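Local coordinates for minor structural protein 4 (Lactococcus phage Tuc2009, PDB 5E7T) that probably serves as a structural part of the phage baseplate, binding partner proteins through a beta-rich region of immunoglobulin-like family and a C-terminal beta arm, at residues A[4-10]-A[57-63]; A[23-29]-A[83-88]; A[75-80]-A[96-102]; A[107-113]-A[124-129]. All coordinates share one frame; numbering follows the deposited sequence.

Contact 1 (A[4-10]-A[57-63])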
# COMPACT_ATOMS: atom_id res chain seq x y z
N PHE A 4 -16.91 -8.09 40.52
CA PHE A 4 -16.93 -6.65 40.41
C PHE A 4 -17.14 -6.46 38.93
O PHE A 4 -16.41 -7.03 38.13
CB PHE A 4 -15.57 -6.10 40.90
CG PHE A 4 -15.21 -4.68 40.55
CD1 PHE A 4 -16.03 -3.63 40.93
CD2 PHE A 4 -14.01 -4.40 39.93
CE1 PHE A 4 -15.68 -2.31 40.61
CE2 PHE A 4 -13.65 -3.08 39.63
CZ PHE A 4 -14.50 -2.04 39.97
N ASN A 5 -18.19 -5.74 38.56
CA ASN A 5 -18.56 -5.58 37.17
C ASN A 5 -18.54 -4.14 36.74
O ASN A 5 -19.20 -3.30 37.37
CB ASN A 5 -19.94 -6.18 36.94
CG ASN A 5 -19.95 -7.68 37.03
OD1 ASN A 5 -19.66 -8.37 36.06
ND2 ASN A 5 -20.29 -8.22 38.19
N VAL A 6 -17.79 -3.86 35.66
CA VAL A 6 -17.74 -2.52 35.07
C VAL A 6 -18.42 -2.58 33.71
O VAL A 6 -18.03 -3.38 32.87
CB VAL A 6 -16.32 -1.88 35.01
CG1 VAL A 6 -16.36 -0.55 34.27
CG2 VAL A 6 -15.75 -1.68 36.40
N VAL A 7 -19.44 -1.74 33.51
CA VAL A 7 -20.21 -1.65 32.27
C VAL A 7 -19.61 -0.60 31.33
O VAL A 7 -19.41 0.55 31.74
CB VAL A 7 -21.69 -1.34 32.56
CG1 VAL A 7 -22.45 -1.12 31.26
CG2 VAL A 7 -22.34 -2.46 33.36
N ILE A 8 -19.38 -0.97 30.07
CA ILE A 8 -18.88 -0.08 29.04
C ILE A 8 -19.86 -0.09 27.89
O ILE A 8 -20.03 -1.11 27.22
CB ILE A 8 -17.44 -0.40 28.57
CG1 ILE A 8 -16.45 -0.23 29.72
CG2 ILE A 8 -17.05 0.51 27.40
CD1 ILE A 8 -15.19 -0.93 29.50
N GLU A 9 -20.53 1.06 27.70
CA GLU A 9 -21.50 1.34 26.65
C GLU A 9 -20.76 1.92 25.47
O GLU A 9 -19.98 2.86 25.65
CB GLU A 9 -22.53 2.33 27.16
CG GLU A 9 -23.60 1.71 28.05
CD GLU A 9 -24.63 2.68 28.58
OE1 GLU A 9 -24.82 3.78 27.99
OE2 GLU A 9 -25.27 2.34 29.60
N HIS A 10 -20.98 1.38 24.27
CA HIS A 10 -20.29 1.83 23.06
C HIS A 10 -21.20 2.02 21.83
O HIS A 10 -22.42 1.79 21.91
CB HIS A 10 -19.15 0.86 22.74
CG HIS A 10 -19.66 -0.52 22.46
ND1 HIS A 10 -19.98 -1.40 23.48
CD2 HIS A 10 -19.94 -1.11 21.28
CE1 HIS A 10 -20.44 -2.48 22.89
NE2 HIS A 10 -20.45 -2.34 21.57
N ASN A 57 -24.50 -2.80 22.22
CA ASN A 57 -23.99 -1.54 22.74
C ASN A 57 -23.49 -1.57 24.19
O ASN A 57 -23.03 -0.53 24.64
CB ASN A 57 -25.03 -0.42 22.59
CG ASN A 57 -25.51 -0.14 21.19
OD1 ASN A 57 -24.76 -0.17 20.22
ND2 ASN A 57 -26.78 0.24 21.08
N LYS A 58 -23.56 -2.70 24.92
CA LYS A 58 -23.10 -2.78 26.32
C LYS A 58 -22.21 -3.99 26.60
O LYS A 58 -22.68 -5.15 26.58
CB LYS A 58 -24.28 -2.80 27.32
CG LYS A 58 -25.21 -1.62 27.26
CD LYS A 58 -26.30 -1.69 28.31
CE LYS A 58 -25.82 -1.27 29.67
NZ LYS A 58 -26.90 -1.36 30.69
N ILE A 59 -20.92 -3.71 26.93
CA ILE A 59 -19.87 -4.68 27.33
C ILE A 59 -19.91 -4.74 28.85
O ILE A 59 -20.00 -3.70 29.49
CB ILE A 59 -18.43 -4.24 26.87
CG1 ILE A 59 -18.37 -3.86 25.37
CG2 ILE A 59 -17.36 -5.28 27.25
CD1 ILE A 59 -17.03 -3.32 24.89
N ASN A 60 -19.85 -5.94 29.43
CA ASN A 60 -19.81 -6.07 30.87
C ASN A 60 -18.47 -6.71 31.17
O ASN A 60 -18.22 -7.86 30.77
CB ASN A 60 -20.97 -6.90 31.40
CG ASN A 60 -20.79 -7.32 32.83
OD1 ASN A 60 -20.10 -8.29 33.15
ND2 ASN A 60 -21.40 -6.59 33.73
N VAL A 61 -17.61 -5.93 31.85
CA VAL A 61 -16.26 -6.35 32.20
C VAL A 61 -16.27 -6.90 33.62
O VAL A 61 -16.36 -6.13 34.58
CB VAL A 61 -15.26 -5.18 32.02
CG1 VAL A 61 -13.83 -5.66 32.21
CG2 VAL A 61 -15.43 -4.51 30.66
N GLU A 62 -16.25 -8.23 33.76
CA GLU A 62 -16.24 -8.89 35.06
C GLU A 62 -14.82 -9.15 35.49
O GLU A 62 -14.07 -9.91 34.85
CB GLU A 62 -17.02 -10.20 35.07
CG GLU A 62 -17.06 -10.85 36.44
CD GLU A 62 -17.98 -12.05 36.56
OE1 GLU A 62 -19.22 -11.87 36.53
OE2 GLU A 62 -17.46 -13.18 36.71
N LEU A 63 -14.46 -8.52 36.61
CA LEU A 63 -13.15 -8.62 37.24
C LEU A 63 -13.28 -9.36 38.58
O LEU A 63 -14.34 -9.29 39.21
CB LEU A 63 -12.61 -7.21 37.49
CG LEU A 63 -12.28 -6.40 36.27
CD1 LEU A 63 -12.37 -4.94 36.57
CD2 LEU A 63 -10.93 -6.84 35.63

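Contact 2 (A[23-29]-A[83-88])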
# COMPACT_ATOMS: atom_id res chain seq x y z
N TYR A 23 -2.79 0.54 37.90
CA TYR A 23 -1.56 1.24 38.26
C TYR A 23 -1.81 2.39 39.23
O TYR A 23 -2.87 3.03 39.20
CB TYR A 23 -0.79 1.72 37.02
CG TYR A 23 -1.61 2.51 36.03
CD1 TYR A 23 -2.27 1.87 34.99
CD2 TYR A 23 -1.72 3.89 36.13
CE1 TYR A 23 -3.06 2.59 34.09
CE2 TYR A 23 -2.49 4.62 35.23
CZ TYR A 23 -3.14 3.97 34.20
OH TYR A 23 -3.88 4.69 33.29
N LYS A 24 -0.82 2.63 40.11
CA LYS A 24 -0.84 3.66 41.13
C LYS A 24 0.10 4.80 40.77
O LYS A 24 1.18 4.57 40.23
CB LYS A 24 -0.32 3.05 42.43
CG LYS A 24 -1.39 2.62 43.38
CD LYS A 24 -0.89 1.62 44.40
CE LYS A 24 -0.03 2.17 45.50
NZ LYS A 24 -0.34 1.50 46.79
N ASN A 25 -0.28 6.03 41.16
CA ASN A 25 0.53 7.26 41.06
C ASN A 25 0.97 7.67 39.64
O ASN A 25 2.02 8.33 39.50
CB ASN A 25 1.74 7.21 42.01
CG ASN A 25 1.36 7.25 43.45
OD1 ASN A 25 0.77 8.21 43.95
ND2 ASN A 25 1.72 6.20 44.17
N SER A 26 0.12 7.41 38.63
CA SER A 26 0.30 7.92 37.27
C SER A 26 0.17 9.48 37.35
O SER A 26 -0.27 9.98 38.38
CB SER A 26 -0.79 7.36 36.36
OG SER A 26 -2.07 7.48 36.98
N ILE A 27 0.58 10.23 36.31
CA ILE A 27 0.58 11.70 36.34
C ILE A 27 -0.82 12.26 36.64
O ILE A 27 -1.76 11.92 35.94
CB ILE A 27 1.24 12.38 35.10
CG1 ILE A 27 0.69 11.88 33.76
CG2 ILE A 27 2.77 12.22 35.16
CD1 ILE A 27 0.51 12.92 32.76
N GLY A 28 -0.93 13.04 37.70
CA GLY A 28 -2.19 13.68 38.08
C GLY A 28 -2.98 13.03 39.19
O GLY A 28 -3.99 13.60 39.64
N THR A 29 -2.52 11.84 39.67
CA THR A 29 -3.13 11.07 40.76
C THR A 29 -2.31 11.06 42.07
O THR A 29 -2.79 10.57 43.10
CB THR A 29 -3.46 9.68 40.31
OG1 THR A 29 -2.23 8.99 40.13
CG2 THR A 29 -4.28 9.65 39.05
N ILE A 83 -10.85 6.20 38.50
CA ILE A 83 -9.87 6.86 39.36
C ILE A 83 -10.33 6.91 40.79
O ILE A 83 -11.35 7.55 41.05
CB ILE A 83 -9.49 8.29 38.85
CG1 ILE A 83 -9.42 8.37 37.31
CG2 ILE A 83 -8.19 8.75 39.50
CD1 ILE A 83 -9.05 9.74 36.72
N ASN A 84 -9.58 6.28 41.72
CA ASN A 84 -9.85 6.30 43.16
C ASN A 84 -8.59 6.77 43.86
O ASN A 84 -7.67 5.99 44.13
CB ASN A 84 -10.31 4.92 43.67
CG ASN A 84 -10.45 4.81 45.17
OD1 ASN A 84 -10.93 5.72 45.87
ND2 ASN A 84 -10.01 3.69 45.71
N GLY A 85 -8.52 8.08 44.08
CA GLY A 85 -7.36 8.71 44.67
C GLY A 85 -6.15 8.60 43.77
O GLY A 85 -6.08 9.23 42.70
N THR A 86 -5.25 7.70 44.19
CA THR A 86 -3.93 7.35 43.66
C THR A 86 -4.00 6.18 42.66
O THR A 86 -3.09 6.01 41.84
CB THR A 86 -3.10 6.99 44.91
OG1 THR A 86 -1.93 7.78 44.98
CG2 THR A 86 -2.78 5.51 45.04
N GLU A 87 -5.08 5.35 42.77
CA GLU A 87 -5.32 4.13 42.00
C GLU A 87 -6.09 4.39 40.77
O GLU A 87 -7.09 5.10 40.81
CB GLU A 87 -6.13 3.14 42.83
CG GLU A 87 -5.45 2.57 44.04
CD GLU A 87 -6.40 1.70 44.83
OE1 GLU A 87 -7.16 2.27 45.65
OE2 GLU A 87 -6.45 0.48 44.57
N ILE A 88 -5.69 3.74 39.68
CA ILE A 88 -6.38 3.80 38.40
C ILE A 88 -6.55 2.42 37.83
O ILE A 88 -5.62 1.61 37.83
CB ILE A 88 -5.77 4.79 37.38
CG1 ILE A 88 -6.32 6.17 37.66
CG2 ILE A 88 -6.10 4.40 35.94
CD1 ILE A 88 -5.84 7.12 36.86
O HOH W 1 -2.67 6.07 39.21

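Contact 3 (A[75-80]-A[96-102])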
# COMPACT_ATOMS: atom_id res chain seq x y z
N ASN A 75 -14.42 9.24 31.09
CA ASN A 75 -14.55 8.65 29.75
C ASN A 75 -13.76 9.44 28.72
O ASN A 75 -14.17 10.54 28.35
CB ASN A 75 -16.00 8.44 29.32
CG ASN A 75 -16.18 7.95 27.89
OD1 ASN A 75 -15.26 7.41 27.26
ND2 ASN A 75 -17.38 8.09 27.36
N ASN A 76 -12.65 8.86 28.24
CA ASN A 76 -11.81 9.48 27.21
C ASN A 76 -12.07 8.90 25.80
O ASN A 76 -11.26 9.09 24.90
CB ASN A 76 -10.30 9.45 27.60
CG ASN A 76 -9.93 10.35 28.76
OD1 ASN A 76 -10.31 11.53 28.83
ND2 ASN A 76 -9.13 9.82 29.68
N GLY A 77 -13.19 8.22 25.62
CA GLY A 77 -13.61 7.70 24.32
C GLY A 77 -12.89 6.47 23.84
O GLY A 77 -13.54 5.49 23.47
N ASN A 78 -11.55 6.50 23.85
CA ASN A 78 -10.68 5.38 23.44
C ASN A 78 -10.43 4.43 24.62
O ASN A 78 -10.17 3.25 24.41
CB ASN A 78 -9.34 5.90 22.89
CG ASN A 78 -8.48 6.65 23.89
OD1 ASN A 78 -8.67 7.85 24.12
ND2 ASN A 78 -7.51 5.96 24.51
N GLU A 79 -10.51 4.98 25.85
CA GLU A 79 -10.28 4.32 27.12
C GLU A 79 -11.20 4.89 28.19
O GLU A 79 -11.60 6.05 28.11
CB GLU A 79 -8.81 4.54 27.56
CG GLU A 79 -8.47 6.00 27.85
CD GLU A 79 -7.22 6.37 28.61
OE1 GLU A 79 -7.18 7.50 29.17
OE2 GLU A 79 -6.24 5.59 28.58
N LEU A 80 -11.52 4.08 29.20
CA LEU A 80 -12.29 4.52 30.36
C LEU A 80 -11.33 4.38 31.53
O LEU A 80 -10.50 3.46 31.53
CB LEU A 80 -13.52 3.64 30.59
CG LEU A 80 -14.51 4.10 31.67
CD1 LEU A 80 -15.49 5.11 31.11
CD2 LEU A 80 -15.26 2.92 32.24
N ALA A 96 -14.37 0.49 18.69
CA ALA A 96 -15.57 1.27 19.00
C ALA A 96 -15.18 2.47 19.83
O ALA A 96 -14.01 2.62 20.22
CB ALA A 96 -16.59 0.41 19.76
N THR A 97 -16.17 3.34 20.11
CA THR A 97 -16.00 4.53 20.93
C THR A 97 -16.82 4.37 22.21
O THR A 97 -17.99 3.94 22.14
CB THR A 97 -16.35 5.79 20.11
OG1 THR A 97 -15.70 5.73 18.83
CG2 THR A 97 -15.97 7.05 20.82
N ILE A 98 -16.21 4.67 23.37
CA ILE A 98 -16.92 4.59 24.64
C ILE A 98 -17.88 5.78 24.75
O ILE A 98 -17.49 6.94 24.66
CB ILE A 98 -16.01 4.43 25.88
CG1 ILE A 98 -15.09 3.23 25.70
CG2 ILE A 98 -16.86 4.28 27.15
CD1 ILE A 98 -13.98 3.13 26.76
N THR A 99 -19.14 5.44 24.91
CA THR A 99 -20.27 6.34 25.03
C THR A 99 -20.47 6.79 26.48
O THR A 99 -20.67 7.96 26.76
CB THR A 99 -21.43 5.60 24.37
OG1 THR A 99 -21.59 6.16 23.08
CG2 THR A 99 -22.73 5.59 25.18
N LYS A 100 -20.40 5.82 27.41
CA LYS A 100 -20.63 5.98 28.84
C LYS A 100 -20.04 4.72 29.48
O LYS A 100 -19.95 3.68 28.84
CB LYS A 100 -22.16 6.07 29.09
CG LYS A 100 -22.62 6.32 30.51
CD LYS A 100 -24.14 6.21 30.60
CE LYS A 100 -24.66 6.39 32.00
NZ LYS A 100 -26.13 6.18 32.09
N GLY A 101 -19.57 4.84 30.71
CA GLY A 101 -18.96 3.76 31.47
C GLY A 101 -19.25 3.95 32.94
O GLY A 101 -19.36 5.09 33.43
N TYR A 102 -19.44 2.84 33.67
CA TYR A 102 -19.78 2.91 35.09
C TYR A 102 -19.70 1.55 35.77
O TYR A 102 -19.83 0.53 35.10
CB TYR A 102 -21.21 3.52 35.24
CG TYR A 102 -22.28 2.80 34.44
CD1 TYR A 102 -22.55 3.14 33.12
CD2 TYR A 102 -23.04 1.78 35.02
CE1 TYR A 102 -23.51 2.46 32.37
CE2 TYR A 102 -24.00 1.09 34.28
CZ TYR A 102 -24.22 1.43 32.96
OH TYR A 102 -25.16 0.73 32.24

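Contact 4 (A[107-113]-A[124-129])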
# COMPACT_ATOMS: atom_id res chain seq x y z
N LYS A 107 -27.96 -4.54 39.30
CA LYS A 107 -27.53 -5.81 38.75
C LYS A 107 -28.70 -6.78 38.44
O LYS A 107 -29.67 -6.87 39.19
CB LYS A 107 -26.46 -6.46 39.67
CG LYS A 107 -25.09 -5.76 39.57
CD LYS A 107 -23.92 -6.61 40.09
CE LYS A 107 -22.56 -6.01 39.77
NZ LYS A 107 -21.46 -6.74 40.46
N PRO A 108 -28.57 -7.51 37.32
CA PRO A 108 -29.66 -8.41 36.89
C PRO A 108 -29.99 -9.57 37.82
O PRO A 108 -29.06 -10.16 38.37
CB PRO A 108 -29.18 -8.94 35.54
CG PRO A 108 -27.81 -8.54 35.38
CD PRO A 108 -27.50 -7.44 36.30
N PRO A 109 -31.29 -9.94 37.94
CA PRO A 109 -31.69 -11.08 38.79
C PRO A 109 -30.99 -12.40 38.44
O PRO A 109 -30.39 -12.48 37.36
CB PRO A 109 -33.20 -11.13 38.61
CG PRO A 109 -33.56 -9.74 38.27
CD PRO A 109 -32.48 -9.30 37.36
N THR A 110 -31.03 -13.44 39.34
CA THR A 110 -30.21 -14.62 39.10
C THR A 110 -30.87 -16.01 39.06
O THR A 110 -30.74 -16.69 38.03
CB THR A 110 -29.06 -14.68 40.13
OG1 THR A 110 -28.42 -13.42 40.17
CG2 THR A 110 -28.01 -15.74 39.79
N ASN A 111 -31.37 -16.52 40.16
CA ASN A 111 -31.77 -17.91 40.07
C ASN A 111 -33.19 -18.04 39.64
O ASN A 111 -34.09 -18.23 40.47
CB ASN A 111 -31.44 -18.65 41.36
CG ASN A 111 -29.94 -18.71 41.61
OD1 ASN A 111 -29.32 -17.80 42.20
ND2 ASN A 111 -29.30 -19.77 41.12
N LEU A 112 -33.41 -17.93 38.32
CA LEU A 112 -34.76 -18.02 37.77
C LEU A 112 -35.30 -19.44 37.83
O LEU A 112 -34.65 -20.37 37.35
CB LEU A 112 -34.81 -17.45 36.34
CG LEU A 112 -35.02 -15.94 36.22
CD1 LEU A 112 -33.77 -15.17 36.54
CD2 LEU A 112 -35.46 -15.57 34.84
N ILE A 113 -36.44 -19.62 38.52
CA ILE A 113 -37.05 -20.94 38.66
C ILE A 113 -38.49 -20.86 38.26
O ILE A 113 -39.23 -20.02 38.77
CB ILE A 113 -36.92 -21.56 40.11
CG1 ILE A 113 -35.48 -21.52 40.70
CG2 ILE A 113 -37.49 -22.99 40.18
CD1 ILE A 113 -34.36 -22.46 40.02
N ILE A 124 -42.88 -17.54 38.21
CA ILE A 124 -41.47 -17.26 38.00
C ILE A 124 -40.96 -16.63 39.28
O ILE A 124 -41.59 -15.71 39.79
CB ILE A 124 -41.19 -16.43 36.71
CG1 ILE A 124 -39.69 -16.07 36.55
CG2 ILE A 124 -42.06 -15.18 36.60
CD1 ILE A 124 -38.73 -17.25 36.23
N SER A 125 -39.86 -17.18 39.83
CA SER A 125 -39.22 -16.71 41.05
C SER A 125 -37.74 -16.49 40.76
O SER A 125 -37.19 -17.14 39.87
CB SER A 125 -39.40 -17.73 42.16
OG SER A 125 -40.74 -18.19 42.20
N TRP A 126 -37.11 -15.56 41.46
CA TRP A 126 -35.70 -15.25 41.23
C TRP A 126 -35.03 -14.74 42.53
O TRP A 126 -35.68 -14.71 43.59
CB TRP A 126 -35.56 -14.23 40.07
CG TRP A 126 -36.31 -12.95 40.32
CD1 TRP A 126 -35.84 -11.83 40.95
CD2 TRP A 126 -37.71 -12.70 40.07
NE1 TRP A 126 -36.85 -10.92 41.12
CE2 TRP A 126 -38.00 -11.41 40.56
CE3 TRP A 126 -38.73 -13.44 39.45
CZ2 TRP A 126 -39.27 -10.83 40.44
CZ3 TRP A 126 -40.00 -12.88 39.36
CH2 TRP A 126 -40.26 -11.59 39.85
N GLU A 127 -33.75 -14.36 42.43
CA GLU A 127 -32.94 -13.81 43.53
C GLU A 127 -32.22 -12.53 43.02
O GLU A 127 -31.70 -12.54 41.91
CB GLU A 127 -31.88 -14.84 43.97
CG GLU A 127 -32.41 -16.20 44.43
CD GLU A 127 -31.36 -17.24 44.80
OE1 GLU A 127 -30.24 -16.85 45.19
OE2 GLU A 127 -31.69 -18.44 44.73
N ASN A 128 -32.14 -11.45 43.84
CA ASN A 128 -31.47 -10.19 43.50
C ASN A 128 -29.96 -10.40 43.24
O ASN A 128 -29.31 -11.15 43.98
CB ASN A 128 -31.68 -9.16 44.62
CG ASN A 128 -31.16 -7.76 44.32
OD1 ASN A 128 -29.96 -7.47 44.42
ND2 ASN A 128 -32.08 -6.85 44.04
N GLY A 129 -29.43 -9.71 42.22
CA GLY A 129 -28.02 -9.79 41.83
C GLY A 129 -27.04 -9.31 42.89
O GLY A 129 -27.01 -8.13 43.24

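Contact 1 (A[4-10]-A[57-63])
Phe4, Val6 and Ile8 pair with Leu63, Val61 and Ile59 as the antiparallel hydrogen-bonded positions of two neighbouring strands, 4-10 and 58-63. Each pair makes both of its backbone bonds; Val61 N to Val6 O measures 2.8 Å, and a seventh bond runs from His10 N to Asn57 O. At the non-hydrogen-bonded positions, CA-H...O contacts run between the bonds, such as Asn5 CA to Val61 O at 3.4 Å.

Apolar contacts collect on the face carrying Phe4, Val6 and Ile8. The Phe4 side chain runs beside that of Leu63, with CD2 3.8 Å from Leu63 CD1. Ile8 sends its CD1 methyl to Val61 CG2, also 3.8 Å away. At His10, chi1 of 62° sets CG between the backbone N and carbonyl carbon, and the ring turns back over the partner segment. There Asn57 CA makes a CH-pi contact 3.9 Å from the ring centroid and 22° off its normal, while the Ile59 side chain runs at about a right angle to that of His10, its CG1 near ND1 and CE1. Met89 and Phe91 of strand 87-94 cover this face further.

The face of Asn5, Val7 and Glu9 is more polar. Glu9 and Lys58 run alongside each other, yet Glu9 OE2 and Lys58 NZ stay 4.2 Å apart, beyond a salt bridge. Both atoms are instead hydrogen-bonded to Tyr102 OH, and Lys58 also bridges to Asp273 of the Minor structural protein 5 chain. The chemistry thus implies a two-sided strand pair, one face apolar and covered by strand 87-94, the other mixed, with Lys58 carrying a charge into the assembly.

Contact 2 (A[23-29]-A[83-88])
Thr86 O accepts the backbone N-H of Asn25 at 2.9 Å, and it is also bonded to a water, 2.7 Å from that oxygen. The same water is hydrogen-bonded to Tyr23 O, to Thr29 OG1 and to Ser26 OG, the last at 2.7 Å, so four oxygens, three from 23-29 and one from Thr86, share it. The Thr86 hydroxyl OG1 donates to Asn25 OD1 across 2.9 Å, approaching from above the amide plane, 53° out of it. The other end of that amide, Asn25 ND2, is taken by Glu43.

Within 23-29, Ser26 O accepts twice from one face, from Thr29 N and from Thr29 OG1 at 2.8 Å. The Thr29 side chain can do this because chi1 of 70° leaves OG1 between its own backbone N and carbonyl carbon. Strand pairing satisfies Tyr23 and Ile88 in both directions, with Ile88 N 2.9 Å from Tyr23 O. Lys24 NZ and Tyr23 OH find acceptors or donors on other chains, Ser277 of Minor structural protein 5 for the lysine and a backbone group of another protein for the tyrosine, while Glu87 OE2 is held by Tyr22.

Apolar packing adds to this: Ile88 CB lies over one face of the Tyr23 ring, Ile88 CG2 is 3.5 Å from Tyr23 CZ, and Ile88 CD1 meets Thr29 CG2 at 3.7 Å.

Asn84 and Glu87 bond to each other in both directions around a type II' turn with Gly85 at positive phi, the signature of a two-residue beta hairpin. It docks here against a type II turn, Ser26 to Thr29, that follows the neighbouring strand 17-24.

Contact 3 (A[75-80]-A[96-102])
Ile98 N donates to Gly77 O at 2.8 Å with an almost linear N-H...O angle of 176°; the donor lies in the carbonyl plane, on a lone pair. Asn75 provides the second bond: its ND2 reaches Ile98 O at 2.9 Å. The oxygen sits in the plane of the Asn75 amide, but the nitrogen stands well above the Ile98 carbonyl plane. With chi1 of 175°, CG lies opposite the Asn75 backbone N, which carries the amide across to Ile98. Its other end, OD1, accepts from Gly77 N at 2.8 Å, an Asx turn that fixes the rotation of the amide and shapes the link to strand 79-84. Strands 72-75 and 98-103 are the outermost of the antiparallel sheet within this chain; their approach through Asn75 and Gly77 is consistent with the sheet curling towards a barrel-like closure. Thr99 and Lys100 form a classic beta bulge opposite Glu9. Beneath the bonds, Ile98 pushes CD1 against the backbone where strand 79-84 begins, 3.6 Å from Leu80 N, and onto Leu80 CB. Leu80 CD1 in turn rests 3.7 Å from Gly101 CA, where the lack of a side chain lets the methyl lie on the main chain.

Contact 4 (A[107-113]-A[124-129])
Pro109 and Trp126 lie side by side and point the same way, with Pro109 CB 3.6 Å from Trp126 CD1. The indole is brought there by chi1 of 58°, which sets CG between the backbone N and carbonyl carbon of Trp126. Leu112 slants across the CB of the same tryptophan, its CD1 4.1 Å from Trp126 CB. Its other methyl turns elsewhere: Leu112 CD2 meets Ile124 CD1 at 3.9 Å, the two chains again crossing at a slant. Pro109, Leu112, Ile124 and Trp126 therefore make a continuous apolar strip along one side of the pair.

Asn111 and Glu127 meet away from this strip. Their amide and carboxylate planes are 31° apart, and Asn111 CB comes within 3.4 Å of Glu127 OE2. Glu127 is extended beyond CG, which carries its carboxylate slantwise across the Asn111 side chain.

Backbone bonds hold the two segments at this spacing. Thr110 N donates to Glu127 O at 2.8 Å, and Ile113 pairs with Ser125 in both directions, Ile113 N lying 2.9 Å from Ser125 O. Between them the chain makes an inverse gamma turn centred on Asn111, so regular pairing is interrupted. A near-straight CA-H...O contact, Trp126 CA to Asn111 O, spans this gap.

From Ile113 and Ser125 on, the arm is the short antiparallel pair of strands 113-115 and 122-125. Ile124 and Ser125 also pair antiparallel with a strand of the Minor structural protein 5 chain, so the sheet runs on across the interface; Tyr231 of that chain sets its ring edge-to-face with Trp126. The loop 107-112 leads back to strand 98-103 of the main sheet.

Contacts 1, 2 and 3 belong to one antiparallel sheet, whereas contact 4 lies on a separate two-stranded arm, its centre about 36 Å from that of contact 2. Contact 1, about 5 Å from the chain centre, is buried and rests on regular strand pairing. Contact 2 is also buried but lies at a sheet end, where turns, hydroxyls and a water supplement a short run of strand pairing. Contacts 3 and 4 are only partly buried. Contacts 2 and 3 share strand 79-84. Contacts 1 and 3 join directly, strands 4-10 and 98-103 being neighbours. Contact 4 combines three backbone bonds with proline, leucine and tryptophan packing, and it meets the Minor structural protein 5 chain most extensively.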